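Local coordinates for protein polyhedrin (Uranotaenia sapphirina cypovirus, PDB 4ZQX) that forms the crystalline polyhedra in which cypovirus particles are embedded, and binds ATP in this crystal, at residues A[53-57]-A[58-62]; A[192-195]-A[196-200]. All coordinates share one frame; numbering follows the deposited sequence.

Interaction 1 (A[53-57]-A[58-62]); sequences GVIKS and SELMW
Glu59 folds back over the turn to meet Lys56, its carboxylate oxygen OE1 taking the backbone N-H of Lys56 in a nearly straight bond (Lys56 N to Glu59 OE1 2.9 Å, 161° at the hydrogen). The donor arrives on the anti side of the carboxylate, 24° out of its plane. With CG anti to the carbonyl carbon (chi1 -71°), the Glu59 chain is thrown back toward the strand and runs on extended. A water donating to both OE1 of Glu59 and O of Val54 gives this oxygen a second grip. The aliphatic part of Lys56 crosses the Glu59 chain at a slant, its CB 3.6 Å from Glu59 OE1, but its amine leads elsewhere: NZ forms salt bridges with Glu72 and with Glu206 of the second subunit. On the apolar side, CG2 of Ile55 touches both Glu59 CB and Leu60 CG at 3.8 Å, the Ile55 and Leu60 side chains crossing at about a right angle. Backbone bonds close the turn: Leu60 N donates to Ser57 O at 3.2 Å, while Lys56 O receives weak bonds from Glu59 N and Leu60 N. A glutamate accepting the N-H of the residue three before it resembles one half of a capping box. Here it joins the end of strand 50-55 to the short helix 57-60. Ser57 OG is tied to Pro122 O and Met61 packs on helix 72-83, while Ile55 and Leu60 press against Phe43 of strand 40-47 and Ile174 of strand 173-179.

Interaction 2 (A[192-195]-A[196-200]); sequences PLLG and NVIEG
The carboxylate of Glu199 turns one face to the carbonyl oxygen of Gly195, which sits over the carboxylate carbon (Glu199 CD to Gly195 O 3.3 Å) with both carboxylate oxygens farther off. CG of Glu199, beside its backbone N, touches the same Gly195 oxygen at 3.2 Å. That oxygen also accepts the N-H of Glu199. The other flat group is the amide of Asn196, whose ND2 is hydrogen-bonded to Tyr23 OH; CB of Asn196 rests 3.4 Å from Leu193 O. Lys114 of the third subunit packs against Asn196.

Leu194 and Ile198 make the apolar ridge. Leu194 CG is swung anti to the backbone N (chi1 171°), whereas Ile198 CG1 leans back along the helix, and their CD1 atoms meet at 3.8 Å. More loosely, Leu193 CG lies 4.3 Å from Val197 CG2. Along the backbone the carbonyl oxygens of Leu193 and Leu194 accept the N-H groups of Val197 (Val197 N to Leu193 O 3.1 Å) and Ile198 (Ile198 N to Leu194 O 2.9 Å).

These i to i+4 bonds and side-chain pairs are those of an alpha-helical turn. In this trimer the turn is an interface element: Leu194 packs on Leu194 of both other subunits, and Ile198 on Leu201 of the third.

Interaction 1 comes first along the chain, where strand 50-55 of the three-stranded antiparallel sheet gives way to helix 57-60; interaction 2 follows much later, within helix 194-200, after strand 173-179 of that same sheet. Their centres are 30 Å apart and their nearest atoms about 12 Å, with no direct touch. The regions draw together between subunits instead. Val54 of 53-57 packs on Thr203 of the second subunit, just beyond that subunit's helix 194-200, while Ile198 O of 196-200 is bonded by Lys52 of the third. Interaction 1 thus lies at the end of a strand in the body of the subunit, and interaction 2 in a helix that touches the other subunits.

Interaction 1 (A[53-57]-A[58-62])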
ATOM      1  N   GLY A  53      -2.248 -10.480   0.281  1.00 30.21           N
ATOM      2  CA  GLY A  53      -1.145 -10.559   1.219  1.00 31.22           C
ATOM      3  C   GLY A  53       0.158 -10.472   0.453  1.00 30.50           C
ATOM      4  O   GLY A  53       0.586 -11.443  -0.158  1.00 34.52           O
ATOM      5  N   VAL A  54       0.759  -9.287   0.450  1.00 29.60           N
ATOM      6  CA  VAL A  54       1.922  -9.006  -0.390  1.00 30.69           C
ATOM      7  C   VAL A  54       3.054  -8.596   0.515  1.00 30.45           C
ATOM      8  O   VAL A  54       2.941  -7.594   1.223  1.00 31.31           O
ATOM      9  CB  VAL A  54       1.627  -7.857  -1.388  1.00 31.47           C
ATOM     10  CG1 VAL A  54       2.865  -7.550  -2.242  1.00 34.53           C
ATOM     11  CG2 VAL A  54       0.412  -8.215  -2.248  1.00 32.83           C
ATOM     12  N   ILE A  55       4.136  -9.379   0.490  1.00 30.64           N
ATOM     13  CA  ILE A  55       5.275  -9.172   1.372  1.00 30.97           C
ATOM     14  C   ILE A  55       6.571  -9.127   0.566  1.00 30.64           C
ATOM     15  O   ILE A  55       6.880 -10.051  -0.188  1.00 31.88           O
ATOM     16  CB  ILE A  55       5.374 -10.292   2.439  1.00 32.26           C
ATOM     17  CG1 ILE A  55       4.057 -10.407   3.220  1.00 34.40           C
ATOM     18  CG2 ILE A  55       6.532 -10.007   3.400  1.00 32.86           C
ATOM     19  CD1 ILE A  55       4.015 -11.529   4.250  1.00 35.55           C
ATOM     20  N   LYS A  56       7.325  -8.043   0.742  1.00 30.22           N
ATOM     21  CA  LYS A  56       8.623  -7.881   0.107  1.00 31.54           C
ATOM     22  C   LYS A  56       9.651  -8.797   0.758  1.00 31.16           C
ATOM     23  O   LYS A  56       9.538  -9.165   1.933  1.00 30.80           O
ATOM     24  CB  LYS A  56       9.086  -6.431   0.259  1.00 33.04           C
ATOM     25  CG  LYS A  56       8.162  -5.430  -0.426  1.00 35.97           C
ATOM     26  CD  LYS A  56       8.407  -3.987  -0.007  1.00 39.29           C
ATOM     27  CE  LYS A  56       9.752  -3.467  -0.445  1.00 41.94           C
ATOM     28  NZ  LYS A  56       9.902  -2.011  -0.150  1.00 44.89           N
ATOM     29  N   SER A  57      10.686  -9.144   0.015  1.00 31.70           N
ATOM     30  CA  SER A  57      11.731  -9.983   0.584  1.00 31.42           C
ATOM     31  C   SER A  57      12.410  -9.315   1.795  1.00 30.59           C
ATOM     32  O   SER A  57      12.810  -9.992   2.737  1.00 31.08           O
ATOM     33  CB  SER A  57      12.758 -10.320  -0.489  1.00 33.51           C
ATOM     34  OG  SER A  57      13.347  -9.139  -0.991  1.00 35.38           O
ATOM     35  N   SER A  58      12.536  -7.991   1.777  1.00 31.58           N
ATOM     36  CA  SER A  58      13.150  -7.265   2.904  1.00 33.39           C
ATOM     37  C   SER A  58      12.309  -7.344   4.193  1.00 33.55           C
ATOM     38  O   SER A  58      12.843  -7.294   5.302  1.00 37.15           O
ATOM     39  CB  SER A  58      13.423  -5.791   2.537  1.00 34.77           C
ATOM     40  OG  SER A  58      12.226  -5.083   2.261  1.00 36.07           O
ATOM     41  N   GLU A  59      11.000  -7.483   4.040  1.00 32.01           N
ATOM     42  CA  GLU A  59      10.097  -7.566   5.176  1.00 32.19           C
ATOM     43  C   GLU A  59      10.114  -8.957   5.799  1.00 32.22           C
ATOM     44  O   GLU A  59       9.749  -9.128   6.958  1.00 33.04           O
ATOM     45  CB  GLU A  59       8.661  -7.201   4.739  1.00 35.86           C
ATOM     46  CG  GLU A  59       8.477  -5.724   4.418  1.00 38.85           C
ATOM     47  CD  GLU A  59       7.152  -5.404   3.717  1.00 40.05           C
ATOM     48  OE1 GLU A  59       6.663  -6.219   2.910  1.00 37.78           O
ATOM     49  OE2 GLU A  59       6.612  -4.312   3.971  1.00 44.44           O
ATOM     50  N   LEU A  60      10.534  -9.952   5.020  1.00 31.69           N
ATOM     51  CA  LEU A  60      10.509 -11.342   5.469  1.00 33.44           C
ATOM     52  C   LEU A  60      11.779 -11.753   6.181  1.00 33.37           C
ATOM     53  O   LEU A  60      11.843 -12.843   6.742  1.00 34.85           O
ATOM     54  CB  LEU A  60      10.302 -12.289   4.281  1.00 36.52           C
ATOM     55  CG  LEU A  60       8.915 -12.852   3.992  1.00 41.40           C
ATOM     56  CD1 LEU A  60       9.023 -13.873   2.865  1.00 42.92           C
ATOM     57  CD2 LEU A  60       8.270 -13.465   5.225  1.00 40.12           C
ATOM     58  N   MET A  61      12.802 -10.907   6.158  1.00 33.78           N
ATOM     59  CA  MET A  61      14.021 -11.203   6.900  1.00 33.16           C
ATOM     60  C   MET A  61      13.769 -10.985   8.389  1.00 32.09           C
ATOM     61  O   MET A  61      12.975 -10.126   8.760  1.00 34.37           O
ATOM     62  CB  MET A  61      15.153 -10.279   6.446  1.00 35.10           C
ATOM     63  CG  MET A  61      15.448 -10.327   4.968  1.00 39.79           C
ATOM     64  SD  MET A  61      16.296 -11.833   4.503  1.00 46.37           S
ATOM     65  CE  MET A  61      17.961 -11.341   4.905  1.00 46.92           C
ATOM     66  N   TRP A  62      14.427 -11.757   9.244  1.00 31.11           N
ATOM     67  CA  TRP A  62      14.443 -11.417  10.654  1.00 32.70           C
ATOM     68  C   TRP A  62      15.306 -10.177  10.783  1.00 32.90           C
ATOM     69  O   TRP A  62      16.496 -10.197  10.455  1.00 35.24           O
ATOM     70  CB  TRP A  62      14.990 -12.555  11.514  1.00 32.50           C
ATOM     71  CG  TRP A  62      15.036 -12.185  12.943  1.00 33.64           C
ATOM     72  CD1 TRP A  62      16.138 -11.888  13.677  1.00 34.01           C
ATOM     73  CD2 TRP A  62      13.912 -12.036  13.818  1.00 33.30           C
ATOM     74  NE1 TRP A  62      15.775 -11.568  14.967  1.00 34.75           N
ATOM     75  CE2 TRP A  62      14.414 -11.660  15.080  1.00 34.14           C
ATOM     76  CE3 TRP A  62      12.529 -12.200  13.659  1.00 34.79           C
ATOM     77  CZ2 TRP A  62      13.580 -11.429  16.177  1.00 35.55           C
ATOM     78  CZ3 TRP A  62      11.706 -11.984  14.751  1.00 34.52           C
ATOM     79  CH2 TRP A  62      12.233 -11.605  15.992  1.00 35.31           C
TER
HETATM   80  O   HOH W   1       4.804  -5.177   0.863  1.00 48.13           O

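Interaction 2 (A[192-195]-A[196-200])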
ATOM      1  N   PRO A 192     -25.389  -3.412  -9.766  1.00 32.29           N
ATOM      2  CA  PRO A 192     -25.086  -2.219  -8.971  1.00 32.77           C
ATOM      3  C   PRO A 192     -24.233  -2.468  -7.736  1.00 31.33           C
ATOM      4  O   PRO A 192     -23.609  -1.543  -7.277  1.00 31.76           O
ATOM      5  CB  PRO A 192     -26.470  -1.717  -8.548  1.00 36.17           C
ATOM      6  CG  PRO A 192     -27.391  -2.266  -9.528  1.00 37.59           C
ATOM      7  CD  PRO A 192     -26.838  -3.583  -9.961  1.00 34.63           C
ATOM      8  N   LEU A 193     -24.211  -3.682  -7.209  1.00 31.99           N
ATOM      9  CA  LEU A 193     -23.388  -3.966  -6.023  1.00 30.98           C
ATOM     10  C   LEU A 193     -21.878  -3.737  -6.254  1.00 31.39           C
ATOM     11  O   LEU A 193     -21.118  -3.547  -5.301  1.00 31.22           O
ATOM     12  CB  LEU A 193     -23.626  -5.394  -5.533  1.00 32.87           C
ATOM     13  CG  LEU A 193     -23.173  -5.687  -4.099  1.00 33.26           C
ATOM     14  CD1 LEU A 193     -23.949  -4.864  -3.079  1.00 32.08           C
ATOM     15  CD2 LEU A 193     -23.334  -7.159  -3.813  1.00 33.90           C
ATOM     16  N   LEU A 194     -21.442  -3.760  -7.510  1.00 30.42           N
ATOM     17  CA  LEU A 194     -20.013  -3.696  -7.813  1.00 29.84           C
ATOM     18  C   LEU A 194     -19.280  -2.532  -7.115  1.00 29.99           C
ATOM     19  O   LEU A 194     -18.239  -2.726  -6.518  1.00 31.17           O
ATOM     20  CB  LEU A 194     -19.804  -3.630  -9.333  1.00 30.63           C
ATOM     21  CG  LEU A 194     -18.381  -3.355  -9.835  1.00 32.93           C
ATOM     22  CD1 LEU A 194     -17.438  -4.504  -9.467  1.00 31.04           C
ATOM     23  CD2 LEU A 194     -18.406  -3.135 -11.335  1.00 34.04           C
ATOM     24  N   GLY A 195     -19.829  -1.330  -7.191  1.00 31.29           N
ATOM     25  CA  GLY A 195     -19.193  -0.175  -6.560  1.00 30.27           C
ATOM     26  C   GLY A 195     -18.988  -0.369  -5.069  1.00 30.09           C
ATOM     27  O   GLY A 195     -17.977   0.061  -4.486  1.00 31.80           O
ATOM     28  N   ASN A 196     -19.955  -1.015  -4.429  1.00 28.98           N
ATOM     29  CA  ASN A 196     -19.856  -1.249  -2.988  1.00 29.80           C
ATOM     30  C   ASN A 196     -18.740  -2.245  -2.645  1.00 30.51           C
ATOM     31  O   ASN A 196     -18.030  -2.085  -1.646  1.00 30.09           O
ATOM     32  CB  ASN A 196     -21.211  -1.688  -2.422  1.00 31.07           C
ATOM     33  CG  ASN A 196     -21.256  -1.618  -0.904  1.00 32.97           C
ATOM     34  OD1 ASN A 196     -21.393  -0.543  -0.309  1.00 35.82           O
ATOM     35  ND2 ASN A 196     -21.135  -2.763  -0.275  1.00 31.57           N
ATOM     36  N   VAL A 197     -18.573  -3.256  -3.483  1.00 29.88           N
ATOM     37  CA  VAL A 197     -17.459  -4.180  -3.342  1.00 30.23           C
ATOM     38  C   VAL A 197     -16.129  -3.453  -3.569  1.00 29.95           C
ATOM     39  O   VAL A 197     -15.193  -3.613  -2.799  1.00 30.32           O
ATOM     40  CB  VAL A 197     -17.596  -5.373  -4.317  1.00 30.52           C
ATOM     41  CG1 VAL A 197     -16.341  -6.249  -4.283  1.00 32.29           C
ATOM     42  CG2 VAL A 197     -18.853  -6.185  -3.997  1.00 34.64           C
ATOM     43  N   ILE A 198     -16.044  -2.642  -4.622  1.00 30.49           N
ATOM     44  CA  ILE A 198     -14.788  -1.963  -4.934  1.00 32.21           C
ATOM     45  C   ILE A 198     -14.384  -1.050  -3.779  1.00 31.87           C
ATOM     46  O   ILE A 198     -13.210  -0.966  -3.429  1.00 32.48           O
ATOM     47  CB  ILE A 198     -14.872  -1.194  -6.273  1.00 33.75           C
ATOM     48  CG1 ILE A 198     -14.894  -2.195  -7.435  1.00 36.13           C
ATOM     49  CG2 ILE A 198     -13.688  -0.241  -6.423  1.00 34.39           C
ATOM     50  CD1 ILE A 198     -15.084  -1.566  -8.801  1.00 37.93           C
ATOM     51  N   GLU A 199     -15.367  -0.400  -3.170  1.00 32.53           N
ATOM     52  CA  GLU A 199     -15.103   0.496  -2.050  1.00 30.55           C
ATOM     53  C   GLU A 199     -14.518  -0.241  -0.853  1.00 31.51           C
ATOM     54  O   GLU A 199     -13.809   0.360  -0.039  1.00 33.17           O
ATOM     55  CB  GLU A 199     -16.387   1.220  -1.647  1.00 31.09           C
ATOM     56  CG  GLU A 199     -16.728   2.347  -2.603  1.00 30.72           C
ATOM     57  CD  GLU A 199     -18.178   2.786  -2.558  1.00 31.64           C
ATOM     58  OE1 GLU A 199     -18.940   2.322  -1.698  1.00 32.80           O
ATOM     59  OE2 GLU A 199     -18.559   3.608  -3.416  1.00 32.75           O
ATOM     60  N   GLY A 200     -14.814  -1.534  -0.737  1.00 29.50           N
ATOM     61  CA  GLY A 200     -14.379  -2.307   0.417  1.00 30.83           C
ATOM     62  C   GLY A 200     -13.019  -2.984   0.288  1.00 30.77           C
ATOM     63  O   GLY A 200     -12.457  -3.453   1.273  1.00 29.46           O
TER